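Malate dehydrogenase (Picrophilus torridus, PDB 4BGV) catalyses the reversible NAD-dependent oxidation of (S)-malate to oxaloacetate, a step of the tricarboxylic acid cycle. Local coordinates at the interface of chains A and B, the interface of chains C and A and the interface of chains C and B. Residues are numbered along the deposited sequence; one frame, centred on the assembly and turned at random. Chains: chain A/B/C, Malate dehydrogenase.

The deposited assembly holds four copies, and the contacts sample three different two-fold pairings. Distances here run between the centres of the C-alpha atoms. Contacts 2 and 4 belong to the interface of chains C and A, about 17 Å apart. Both draw on helix 50-53: its first two residues, C:Ala50 and C:Pro51, serve contact 2, and its last two, A:His52 and A:Trp53, serve contact 4. The loop after it gives B:Gly54 and B:Asp56 to contact 1, about 20 Å from contact 2, and C:Tyr55 and C:Leu57 to contact 2. One short segment thus serves two pairings. Contact 3 lies apart, about 44 Å from contact 1. Together they suggest a tetramer.

Contact 1: the interface of chains A and B. Residues chain A 249, 251; chain B 54, 56.
The guanidinium of A:Arg249 turns its edge to the carboxylate of B:Asp56, whose CG lies in the guanidinium plane. One face of the guanidinium is covered from its own chain by A:Arg251, with CD 4.0 Å from A:Arg249 CZ. The guanidinium and carboxylate planes are 45° apart, and the two side chains cross at about a right angle. The grip is side-on and ends on one oxygen. A:Arg249 NE donates to B:Asp56 OD2 at 2.8 Å, and this pair is also the salt bridge. A:Arg249 NH2 donates to the same OD2 at 3.0 Å. The NE bond is the straighter, 152° at the hydrogen, and the NH2 bond is more bent. The bond from NE arrives on the anti side of the carboxylate, while that from NH2 comes from above its plane. Both bonds stay close to the guanidinium plane. The arginine chain is bent at chi3 (62°), which swings NE and NH2 toward the aspartate. A methionine here would probably leave the B:Asp56 carboxylate without its charged mate and without both hydrogen bonds to OD2. A:Arg251 may add a favourable field at longer range, since its NE is 5.5 Å from B:Asp56 OD2. The patch is a small polar link between loops of two subunits, and its twin recurs with the chains exchanged. At its margin the backbone carbonyl O of B:Gly54 stands 3.4 Å from A:Arg249 NH2.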
ATOM      1  N   ARG A 249       4.600 -12.860 -11.457  1.00 10.88           N
ATOM      2  CA  ARG A 249       4.662 -11.490 -11.931  1.00  7.95           C
ATOM      3  C   ARG A 249       5.427 -11.341 -13.254  1.00  9.84           C
ATOM      4  O   ARG A 249       5.177 -10.386 -13.997  1.00  8.11           O
ATOM      5  CB  ARG A 249       5.267 -10.558 -10.865  1.00  9.83           C
ATOM      6  CG  ARG A 249       4.405 -10.372  -9.597  1.00  9.89           C
ATOM      7  CD  ARG A 249       4.897  -9.182  -8.757  1.00 10.42           C
ATOM      8  NE  ARG A 249       4.802  -7.921  -9.494  1.00 14.28           N
ATOM      9  CZ  ARG A 249       5.240  -6.743  -9.061  1.00 22.26           C
ATOM     10  NH1 ARG A 249       5.813  -6.620  -7.861  1.00 19.37           N
ATOM     11  NH2 ARG A 249       5.090  -5.675  -9.831  1.00 21.71           N
ATOM     12  N   ARG A 251       8.634 -10.611 -13.460  1.00  7.27           N
ATOM     13  CA  ARG A 251       9.669  -9.600 -13.314  1.00  8.04           C
ATOM     14  C   ARG A 251      10.885 -10.057 -14.099  1.00  9.73           C
ATOM     15  O   ARG A 251      11.172 -11.255 -14.187  1.00  9.15           O
ATOM     16  CB  ARG A 251      10.109  -9.442 -11.849  1.00 11.10           C
ATOM     17  CG  ARG A 251       9.030  -8.986 -10.852  1.00 10.07           C
ATOM     18  CD  ARG A 251       8.516  -7.599 -11.143  1.00  8.38           C
ATOM     19  NE  ARG A 251       9.578  -6.632 -11.397  1.00 10.63           N
ATOM     20  CZ  ARG A 251      10.209  -5.945 -10.446  1.00 15.51           C
ATOM     21  NH1 ARG A 251       9.903  -6.150  -9.168  1.00 10.74           N
ATOM     22  NH2 ARG A 251      11.151  -5.060 -10.773  1.00 14.35           N
TER
ATOM     23  N   GLY B  54       1.052  -0.664 -10.551  1.00 10.36           N
ATOM     24  CA  GLY B  54       1.915  -1.772 -10.188  1.00 11.70           C
ATOM     25  C   GLY B  54       1.308  -3.166 -10.252  1.00 13.70           C
ATOM     26  O   GLY B  54       2.017  -4.145 -10.013  1.00 18.21           O
ATOM     27  N   ASP B  56       0.354  -6.629 -11.579  1.00  9.43           N
ATOM     28  CA  ASP B  56       0.626  -7.575 -12.659  1.00  8.95           C
ATOM     29  C   ASP B  56      -0.485  -8.613 -12.716  1.00  8.88           C
ATOM     30  O   ASP B  56      -0.351  -9.728 -12.196  1.00 11.60           O
ATOM     31  CB  ASP B  56       1.995  -8.238 -12.482  1.00  9.93           C
ATOM     32  CG  ASP B  56       3.130  -7.322 -12.880  1.00 13.88           C
ATOM     33  OD1 ASP B  56       2.968  -6.598 -13.888  1.00 13.97           O
ATOM     34  OD2 ASP B  56       4.171  -7.314 -12.193  1.00 11.46           O
TER

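Contact 2: the interface of chains C and A. Residues chain C 47-48, 50-51, 55, 57; chain A 159, 163, 169.
The ring of A:Phe169 is the apolar centre, set against C:Ala50 and C:Leu47 in a subunit interface of this LDH/MDH-superfamily enzyme. C:Ala50 CB sits over one face of the ring, shifted toward the rim, 3.4 Å from A:Phe169 CD2. This is a CH-pi contact. C:Leu47 comes at about a right angle and touches the far end of the ring, with CD1 3.8 Å from A:Phe169 CZ. C:Pro51 backs the base of the side chain: its CA is 3.8 Å from A:Phe169 CB. An alanine in place of A:Phe169 would probably open a gap beneath C:Ala50 and leave the C:Leu47 CD1 methyl without its aromatic neighbour. With CG anti to the backbone N (chi1 -174°), C:Leu47 carries its fork to chain A. CD1 goes to the phenyl ring, while CD2 meets the amide end of A:Gln163, 3.8 Å from its CD. The leucine and glutamine come from opposite directions. Between them and the proline stands A:Thr159 of helix 150-165. Its CG2 methyl lies 4.0 Å from C:Leu47 CG. Its hydroxyl OG1 turns the other way, 3.3 Å from C:Pro51 CD and close to the CA of C:Glu48. At the polar rim the backbone carbonyl O of C:Tyr55 lies 3.3 Å from A:Phe169 CD2. Within chain C, the C:Tyr55 ring packs one face on the CA of C:Ala50.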
ATOM      1  N   LEU C  47      17.959   3.180   3.164  1.00  6.68           N
ATOM      2  CA  LEU C  47      17.859   3.979   1.939  1.00  7.15           C
ATOM      3  C   LEU C  47      18.099   3.141   0.681  1.00  8.32           C
ATOM      4  O   LEU C  47      17.448   3.341  -0.347  1.00  8.97           O
ATOM      5  CB  LEU C  47      18.855   5.142   1.952  1.00  7.55           C
ATOM      6  CG  LEU C  47      18.728   6.106   0.774  1.00 10.35           C
ATOM      7  CD1 LEU C  47      17.382   6.828   0.836  1.00 11.56           C
ATOM      8  CD2 LEU C  47      19.895   7.098   0.778  1.00 13.76           C
ATOM      9  N   GLU C  48      19.040   2.207   0.749  1.00  9.45           N
ATOM     10  CA  GLU C  48      19.369   1.407  -0.430  1.00  7.77           C
ATOM     11  C   GLU C  48      18.230   0.497  -0.914  1.00  7.87           C
ATOM     12  O   GLU C  48      18.306  -0.040  -2.012  1.00  9.38           O
ATOM     13  CB  GLU C  48      20.675   0.612  -0.227  1.00  8.22           C
ATOM     14  CG  GLU C  48      21.893   1.529  -0.257  1.00  8.72           C
ATOM     15  CD  GLU C  48      23.202   0.851   0.081  1.00 13.40           C
ATOM     16  OE1 GLU C  48      23.191  -0.328   0.511  1.00 10.51           O
ATOM     17  OE2 GLU C  48      24.258   1.513  -0.116  1.00 11.33           O
ATOM     18  N   ALA C  50      15.154   1.714  -1.128  1.00  8.75           N
ATOM     19  CA  ALA C  50      14.201   2.645  -1.760  1.00 12.36           C
ATOM     20  C   ALA C  50      13.810   2.331  -3.223  1.00 10.20           C
ATOM     21  O   ALA C  50      12.625   2.427  -3.579  1.00 10.08           O
ATOM     22  CB  ALA C  50      14.704   4.095  -1.638  1.00  7.74           C
ATOM     23  N   PRO C  51      14.786   1.979  -4.083  1.00  7.80           N
ATOM     24  CA  PRO C  51      14.365   1.678  -5.456  1.00  8.26           C
ATOM     25  C   PRO C  51      13.361   0.516  -5.567  1.00 11.40           C
ATOM     26  O   PRO C  51      12.507   0.548  -6.458  1.00 10.33           O
ATOM     27  CB  PRO C  51      15.686   1.343  -6.167  1.00 11.08           C
ATOM     28  CG  PRO C  51      16.720   2.142  -5.396  1.00 10.11           C
ATOM     29  CD  PRO C  51      16.260   2.048  -3.965  1.00 11.76           C
ATOM     30  N   TYR C  55       9.939   4.346  -1.891  1.00 10.71           N
ATOM     31  CA  TYR C  55       9.924   5.594  -1.112  1.00  8.36           C
ATOM     32  C   TYR C  55      10.956   6.621  -1.556  1.00  8.62           C
ATOM     33  O   TYR C  55      12.151   6.336  -1.611  1.00 12.68           O
ATOM     34  CB  TYR C  55      10.013   5.348   0.407  1.00  8.64           C
ATOM     35  CG  TYR C  55      11.010   4.308   0.905  1.00  7.66           C
ATOM     36  CD1 TYR C  55      12.368   4.608   1.046  1.00  8.13           C
ATOM     37  CD2 TYR C  55      10.572   3.049   1.307  1.00  6.08           C
ATOM     38  CE1 TYR C  55      13.269   3.665   1.540  1.00  6.84           C
ATOM     39  CE2 TYR C  55      11.457   2.109   1.793  1.00  6.85           C
ATOM     40  CZ  TYR C  55      12.789   2.408   1.914  1.00  8.60           C
ATOM     41  OH  TYR C  55      13.624   1.436   2.406  1.00  9.46           O
ATOM     42  N   LEU C  57      12.491   9.436  -0.247  1.00  8.73           N
ATOM     43  CA  LEU C  57      12.745  10.125   1.011  1.00 11.03           C
ATOM     44  C   LEU C  57      14.239  10.317   1.233  1.00 12.96           C
ATOM     45  O   LEU C  57      15.067   9.620   0.651  1.00 10.88           O
ATOM     46  CB  LEU C  57      12.208   9.299   2.192  1.00  7.62           C
ATOM     47  CG  LEU C  57      10.718   8.968   2.153  1.00  7.72           C
ATOM     48  CD1 LEU C  57      10.401   7.900   3.176  1.00  8.78           C
ATOM     49  CD2 LEU C  57       9.872  10.232   2.383  1.00  8.93           C
TER
ATOM     50  N   THR A 159      20.260   3.537  -6.171  1.00 10.37           N
ATOM     51  CA  THR A 159      20.276   4.489  -5.060  1.00  9.37           C
ATOM     52  C   THR A 159      21.339   5.578  -5.271  1.00  8.29           C
ATOM     53  O   THR A 159      21.052   6.769  -5.145  1.00  7.80           O
ATOM     54  CB  THR A 159      20.509   3.765  -3.704  1.00  9.02           C
ATOM     55  OG1 THR A 159      19.457   2.821  -3.492  1.00  8.64           O
ATOM     56  CG2 THR A 159      20.546   4.746  -2.554  1.00 10.18           C
ATOM     57  N   GLN A 163      20.659   9.607  -6.108  1.00  9.34           N
ATOM     58  CA  GLN A 163      21.156  10.683  -5.254  1.00  9.45           C
ATOM     59  C   GLN A 163      22.070  11.645  -6.012  1.00 10.85           C
ATOM     60  O   GLN A 163      22.073  12.854  -5.774  1.00 13.59           O
ATOM     61  CB  GLN A 163      21.938  10.109  -4.083  1.00 16.84           C
ATOM     62  CG  GLN A 163      21.099   9.389  -3.065  1.00 19.50           C
ATOM     63  CD  GLN A 163      21.939   8.988  -1.874  1.00 27.55           C
ATOM     64  OE1 GLN A 163      21.616   9.330  -0.743  1.00 26.40           O
ATOM     65  NE2 GLN A 163      23.058   8.292  -2.131  1.00 27.98           N
ATOM     66  N   PHE A 169      13.903   7.492  -7.062  1.00  7.91           N
ATOM     67  CA  PHE A 169      14.469   6.143  -7.141  1.00  9.11           C
ATOM     68  C   PHE A 169      13.708   5.277  -8.134  1.00 14.88           C
ATOM     69  O   PHE A 169      14.253   4.319  -8.688  1.00 14.54           O
ATOM     70  CB  PHE A 169      14.459   5.462  -5.766  1.00 10.87           C
ATOM     71  CG  PHE A 169      15.292   6.161  -4.745  1.00  9.30           C
ATOM     72  CD1 PHE A 169      16.666   6.194  -4.871  1.00 11.78           C
ATOM     73  CD2 PHE A 169      14.710   6.780  -3.662  1.00 13.40           C
ATOM     74  CE1 PHE A 169      17.447   6.843  -3.946  1.00 10.54           C
ATOM     75  CE2 PHE A 169      15.487   7.422  -2.712  1.00 14.60           C
ATOM     76  CZ  PHE A 169      16.861   7.450  -2.852  1.00 14.73           C
TER

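Contact 3: the interface of chains C and B. Residues chain C 175, 190, 291-292; chain B 195-197, 200.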
ATOM      1  N   PHE C 175      -9.148  -3.271  24.377  1.00 11.23           N
ATOM      2  CA  PHE C 175      -9.074  -2.010  25.106  1.00 11.00           C
ATOM      3  C   PHE C 175      -8.163  -2.134  26.321  1.00 13.14           C
ATOM      4  O   PHE C 175      -8.478  -2.854  27.268  1.00 16.48           O
ATOM      5  CB  PHE C 175     -10.486  -1.594  25.547  1.00  9.06           C
ATOM      6  CG  PHE C 175     -10.583  -0.165  25.987  1.00 12.07           C
ATOM      7  CD1 PHE C 175     -10.282   0.190  27.282  1.00 10.79           C
ATOM      8  CD2 PHE C 175     -10.949   0.818  25.095  1.00 16.02           C
ATOM      9  CE1 PHE C 175     -10.365   1.493  27.699  1.00 15.65           C
ATOM     10  CE2 PHE C 175     -11.032   2.135  25.503  1.00 15.99           C
ATOM     11  CZ  PHE C 175     -10.737   2.470  26.806  1.00 15.76           C
ATOM     12  N   TYR C 190     -14.970  -3.394  26.794  1.00 10.44           N
ATOM     13  CA  TYR C 190     -14.779  -2.572  25.601  1.00 14.27           C
ATOM     14  C   TYR C 190     -13.997  -3.305  24.517  1.00 13.38           C
ATOM     15  O   TYR C 190     -13.548  -2.697  23.543  1.00 15.70           O
ATOM     16  CB  TYR C 190     -14.054  -1.275  25.943  1.00 10.62           C
ATOM     17  CG  TYR C 190     -14.863  -0.261  26.729  1.00 10.44           C
ATOM     18  CD1 TYR C 190     -16.226  -0.437  26.974  1.00 14.38           C
ATOM     19  CD2 TYR C 190     -14.265   0.903  27.179  1.00 13.95           C
ATOM     20  CE1 TYR C 190     -16.954   0.523  27.690  1.00 12.35           C
ATOM     21  CE2 TYR C 190     -14.980   1.862  27.889  1.00 13.36           C
ATOM     22  CZ  TYR C 190     -16.313   1.671  28.135  1.00 13.54           C
ATOM     23  OH  TYR C 190     -16.991   2.643  28.835  1.00 17.21           O
ATOM     24  N   LEU C 291     -12.668   8.201  30.884  1.00 11.56           N
ATOM     25  CA  LEU C 291     -13.430   6.961  30.994  1.00 16.72           C
ATOM     26  C   LEU C 291     -14.225   6.868  32.288  1.00 17.50           C
ATOM     27  O   LEU C 291     -13.856   7.462  33.294  1.00 12.82           O
ATOM     28  CB  LEU C 291     -12.484   5.757  30.919  1.00 11.67           C
ATOM     29  CG  LEU C 291     -11.638   5.640  29.656  1.00 14.54           C
ATOM     30  CD1 LEU C 291     -10.651   4.489  29.809  1.00 15.09           C
ATOM     31  CD2 LEU C 291     -12.526   5.435  28.439  1.00 13.48           C
ATOM     32  N   LYS C 292     -15.313   6.107  32.238  1.00 12.61           N
ATOM     33  CA  LYS C 292     -16.022   5.677  33.431  1.00 23.33           C
ATOM     34  C   LYS C 292     -15.495   4.296  33.802  1.00 19.64           C
ATOM     35  O   LYS C 292     -15.535   3.383  32.987  1.00 23.45           O
ATOM     36  CB  LYS C 292     -17.518   5.573  33.149  1.00 26.98           C
ATOM     37  CG  LYS C 292     -18.130   6.774  32.447  1.00 35.11           C
ATOM     38  CD  LYS C 292     -19.653   6.685  32.506  1.00 42.25           C
ATOM     39  CE  LYS C 292     -20.311   7.228  31.254  1.00 44.76           C
ATOM     40  NZ  LYS C 292     -20.939   6.124  30.471  1.00 48.37           N
TER
ATOM     41  N   GLY B 195     -13.378   1.467  21.125  1.00 11.62           N
ATOM     42  CA  GLY B 195     -13.971   0.793  22.269  1.00  9.77           C
ATOM     43  C   GLY B 195     -14.845   1.665  23.150  1.00 10.95           C
ATOM     44  O   GLY B 195     -15.629   1.140  23.931  1.00 11.46           O
ATOM     45  N   ILE B 196     -14.704   2.988  23.046  1.00 11.13           N
ATOM     46  CA  ILE B 196     -15.503   3.888  23.887  1.00 10.25           C
ATOM     47  C   ILE B 196     -16.880   4.048  23.251  1.00 10.27           C
ATOM     48  O   ILE B 196     -16.974   4.470  22.105  1.00  9.95           O
ATOM     49  CB  ILE B 196     -14.819   5.266  24.035  1.00 12.05           C
ATOM     50  CG1 ILE B 196     -13.413   5.096  24.616  1.00 12.60           C
ATOM     51  CG2 ILE B 196     -15.636   6.190  24.949  1.00 14.37           C
ATOM     52  CD1 ILE B 196     -12.575   6.364  24.544  1.00 15.63           C
ATOM     53  N   PRO B 197     -17.950   3.680  23.969  1.00 10.71           N
ATOM     54  CA  PRO B 197     -19.276   3.698  23.323  1.00 14.59           C
ATOM     55  C   PRO B 197     -19.633   5.080  22.787  1.00 10.76           C
ATOM     56  O   PRO B 197     -19.360   6.074  23.456  1.00 12.61           O
ATOM     57  CB  PRO B 197     -20.220   3.320  24.465  1.00 15.52           C
ATOM     58  CG  PRO B 197     -19.363   2.440  25.350  1.00 19.81           C
ATOM     59  CD  PRO B 197     -17.993   3.069  25.309  1.00 11.19           C
ATOM     60  N   ASP B 200     -21.315   7.559  24.975  1.00 15.55           N
ATOM     61  CA  ASP B 200     -20.507   8.304  25.945  1.00 18.46           C
ATOM     62  C   ASP B 200     -19.884   9.546  25.319  1.00 19.27           C
ATOM     63  O   ASP B 200     -19.350  10.395  26.038  1.00 19.40           O
ATOM     64  CB  ASP B 200     -19.393   7.428  26.531  1.00 18.17           C
ATOM     65  CG  ASP B 200     -19.923   6.310  27.409  1.00 23.61           C
ATOM     66  OD1 ASP B 200     -21.109   6.364  27.816  1.00 22.12           O
ATOM     67  OD2 ASP B 200     -19.139   5.389  27.711  1.00 19.43           O
TER
HETATM   68  O   HOH W   1     -19.654   2.584  29.272  1.00 28.62           O
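C:Tyr190, B:Asp200 and C:Lys292 bury much of the surface where chains C and B meet. This is part of a two-fold interface between C-terminal-domain segments of an LDH/MDH-family enzyme, and it probably helps to hold the tetramer. The C:Tyr190 ring lies across the start of strand 196-197 of chain B. The backbone O of B:Gly195 sits over one face near the rim, 3.2 Å from C:Tyr190 CG. B:Pro197 crosses the same face at about a right angle and sets CD 3.6 Å from C:Tyr190 CZ, a CH-pi contact. The glycine carbonyl thus covers the root of the ring and the proline its phenol end. Inside chain C, C:Tyr190 CD2 stands over the centre of the C:Phe175 ring, which probably helps to hold the tyrosine in place. The phenol OH of C:Tyr190 lies 2.7 Å from the oxygen of water 1. That water lies in the ring plane and leads on to the carboxylate OD2 of B:Asp200. The other carboxylate oxygen of B:Asp200, OD1, accepts a hydrogen bond from C:Lys292 NZ at 2.7 Å, which is also a salt bridge. The ammonium comes from above the carboxylate plane, about 50° out of it. The lysine is poorly ordered, so the salt bridge may be loose. Away from this polar end B:Ile196 fills the apolar side. Its CG1 is 3.9 Å from C:Phe175 CE2 and equally far, 3.9 Å, from C:Leu291 CD2.

Contact 4: the interface of chains C and A. Residues chain C 20, 23-24, 236; chain A 23, 52-53.
A:Trp53 presses its indole against C:Ile236 of helix 232-246, in the two-fold C-A interface of this NAD-dependent dehydrogenase. Docked also against helix 12-23, which follows the Rossmann glycine loop, it may help to hold the subunits together. C:Ile236 covers one face: CD1 lies over the six-membered ring, 3.7 Å from A:Trp53 CE2, and CG1 over the five-membered ring. With CG1 anti to the backbone N (chi1 -177°), the isoleucine lays its longer branch along the indole. CG1 also touches A:His52 CB at 3.5 Å, the two side chains sliding past each other. The opposite face of the indole rests on A:Ile23 CG1 of its own chain. C:Thr20 brings its CG2 methyl down from the C:Ile236 side, 3.7 Å from A:Trp53 CZ2. C:Ile23 CG2 reaches the same end, near A:Trp53 CH2. C:Arg24 points the edge of its guanidinium at the indole, the planes 75° apart, with NH1 above the indole plane, 3.7 Å from A:Trp53 CE3. Further out, C:Ile23 and A:Ile23 point at each other tip to tip, their CD1 methyls 4.1 Å apart. Water 2 probably helps to position the arginine. It lies 3.0 Å from C:Arg24 NH1, and also bonds the backbone O of A:His52.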
ATOM      1  N   THR C  20      10.150   1.352   9.052  1.00  7.43           N
ATOM      2  CA  THR C  20       8.686   1.379   9.014  1.00  8.83           C
ATOM      3  C   THR C  20       8.149   2.716   8.489  1.00  9.87           C
ATOM      4  O   THR C  20       7.248   2.754   7.624  1.00  6.70           O
ATOM      5  CB  THR C  20       8.101   1.085  10.419  1.00  6.53           C
ATOM      6  OG1 THR C  20       8.543  -0.209  10.828  1.00  9.36           O
ATOM      7  CG2 THR C  20       6.574   1.095  10.387  1.00  6.05           C
ATOM      8  N   ILE C  23       8.783   2.815   4.674  1.00  6.32           N
ATOM      9  CA  ILE C  23       7.768   2.022   3.967  1.00  7.23           C
ATOM     10  C   ILE C  23       6.411   2.737   3.891  1.00  7.72           C
ATOM     11  O   ILE C  23       5.754   2.728   2.854  1.00  9.74           O
ATOM     12  CB  ILE C  23       7.618   0.629   4.625  1.00  8.27           C
ATOM     13  CG1 ILE C  23       8.916  -0.165   4.405  1.00  6.50           C
ATOM     14  CG2 ILE C  23       6.387  -0.117   4.094  1.00 10.44           C
ATOM     15  CD1 ILE C  23       9.112  -1.333   5.363  1.00  9.91           C
ATOM     16  N   ARG C  24       5.989   3.336   4.999  1.00  6.11           N
ATOM     17  CA  ARG C  24       4.710   4.032   5.053  1.00  7.30           C
ATOM     18  C   ARG C  24       4.833   5.468   4.547  1.00 11.36           C
ATOM     19  O   ARG C  24       3.864   6.235   4.576  1.00 10.84           O
ATOM     20  CB  ARG C  24       4.143   3.982   6.476  1.00  7.22           C
ATOM     21  CG  ARG C  24       3.858   2.535   6.904  1.00  9.12           C
ATOM     22  CD  ARG C  24       3.456   2.434   8.370  1.00  8.76           C
ATOM     23  NE  ARG C  24       2.119   2.952   8.674  1.00  9.52           N
ATOM     24  CZ  ARG C  24       1.005   2.228   8.561  1.00 12.26           C
ATOM     25  NH1 ARG C  24       1.077   0.988   8.081  1.00 12.61           N
ATOM     26  NH2 ARG C  24      -0.188   2.739   8.889  1.00 10.95           N
ATOM     27  N   ILE C 236       6.045  -0.979  14.470  1.00  7.87           N
ATOM     28  CA  ILE C 236       4.812  -0.512  13.837  1.00  7.26           C
ATOM     29  C   ILE C 236       3.888   0.177  14.855  1.00  9.47           C
ATOM     30  O   ILE C 236       3.205   1.132  14.516  1.00  7.92           O
ATOM     31  CB  ILE C 236       4.094  -1.633  13.008  1.00  7.56           C
ATOM     32  CG1 ILE C 236       2.844  -1.084  12.298  1.00  8.75           C
ATOM     33  CG2 ILE C 236       3.750  -2.875  13.874  1.00  8.33           C
ATOM     34  CD1 ILE C 236       3.144  -0.028  11.254  1.00  7.74           C
TER
ATOM     35  N   ILE A  23       4.394  -7.654   5.139  1.00  7.32           N
ATOM     36  CA  ILE A  23       3.939  -6.314   4.736  1.00  7.33           C
ATOM     37  C   ILE A  23       3.357  -6.307   3.325  1.00 11.11           C
ATOM     38  O   ILE A  23       2.315  -5.690   3.055  1.00  9.92           O
ATOM     39  CB  ILE A  23       5.087  -5.304   4.847  1.00  6.98           C
ATOM     40  CG1 ILE A  23       5.406  -5.071   6.327  1.00  7.35           C
ATOM     41  CG2 ILE A  23       4.724  -3.979   4.147  1.00  9.40           C
ATOM     42  CD1 ILE A  23       6.791  -4.479   6.549  1.00  9.22           C
ATOM     43  N   HIS A  52      -1.858  -3.771  13.349  1.00  9.08           N
ATOM     44  CA  HIS A  52      -1.550  -2.433  12.851  1.00  8.76           C
ATOM     45  C   HIS A  52      -1.289  -2.425  11.345  1.00  7.42           C
ATOM     46  O   HIS A  52      -1.787  -1.556  10.640  1.00  9.80           O
ATOM     47  CB  HIS A  52      -0.323  -1.848  13.546  1.00  7.73           C
ATOM     48  CG  HIS A  52      -0.554  -1.439  14.963  1.00  9.61           C
ATOM     49  ND1 HIS A  52      -1.589  -0.613  15.344  1.00 11.64           N
ATOM     50  CD2 HIS A  52       0.145  -1.715  16.090  1.00  9.75           C
ATOM     51  CE1 HIS A  52      -1.531  -0.413  16.651  1.00 11.62           C
ATOM     52  NE2 HIS A  52      -0.491  -1.076  17.129  1.00 10.58           N
ATOM     53  N   TRP A  53      -0.499  -3.383  10.858  1.00  7.62           N
ATOM     54  CA  TRP A  53      -0.136  -3.403   9.435  1.00 11.80           C
ATOM     55  C   TRP A  53      -1.307  -3.792   8.536  1.00 13.95           C
ATOM     56  O   TRP A  53      -1.482  -3.236   7.448  1.00 12.57           O
ATOM     57  CB  TRP A  53       0.980  -4.416   9.180  1.00  6.40           C
ATOM     58  CG  TRP A  53       2.387  -3.933   9.450  1.00  6.28           C
ATOM     59  CD1 TRP A  53       3.224  -4.346  10.453  1.00  6.47           C
ATOM     60  CD2 TRP A  53       3.129  -2.963   8.686  1.00 11.75           C
ATOM     61  NE1 TRP A  53       4.434  -3.706  10.352  1.00 10.18           N
ATOM     62  CE2 TRP A  53       4.402  -2.849   9.283  1.00 10.97           C
ATOM     63  CE3 TRP A  53       2.841  -2.197   7.552  1.00 10.19           C
ATOM     64  CZ2 TRP A  53       5.389  -1.996   8.782  1.00 11.77           C
ATOM     65  CZ3 TRP A  53       3.829  -1.334   7.058  1.00  8.26           C
ATOM     66  CH2 TRP A  53       5.076  -1.248   7.677  1.00 10.74           C
TER
HETATM   67  O   HOH W   2      -1.727   0.029   8.118  1.00 22.92           O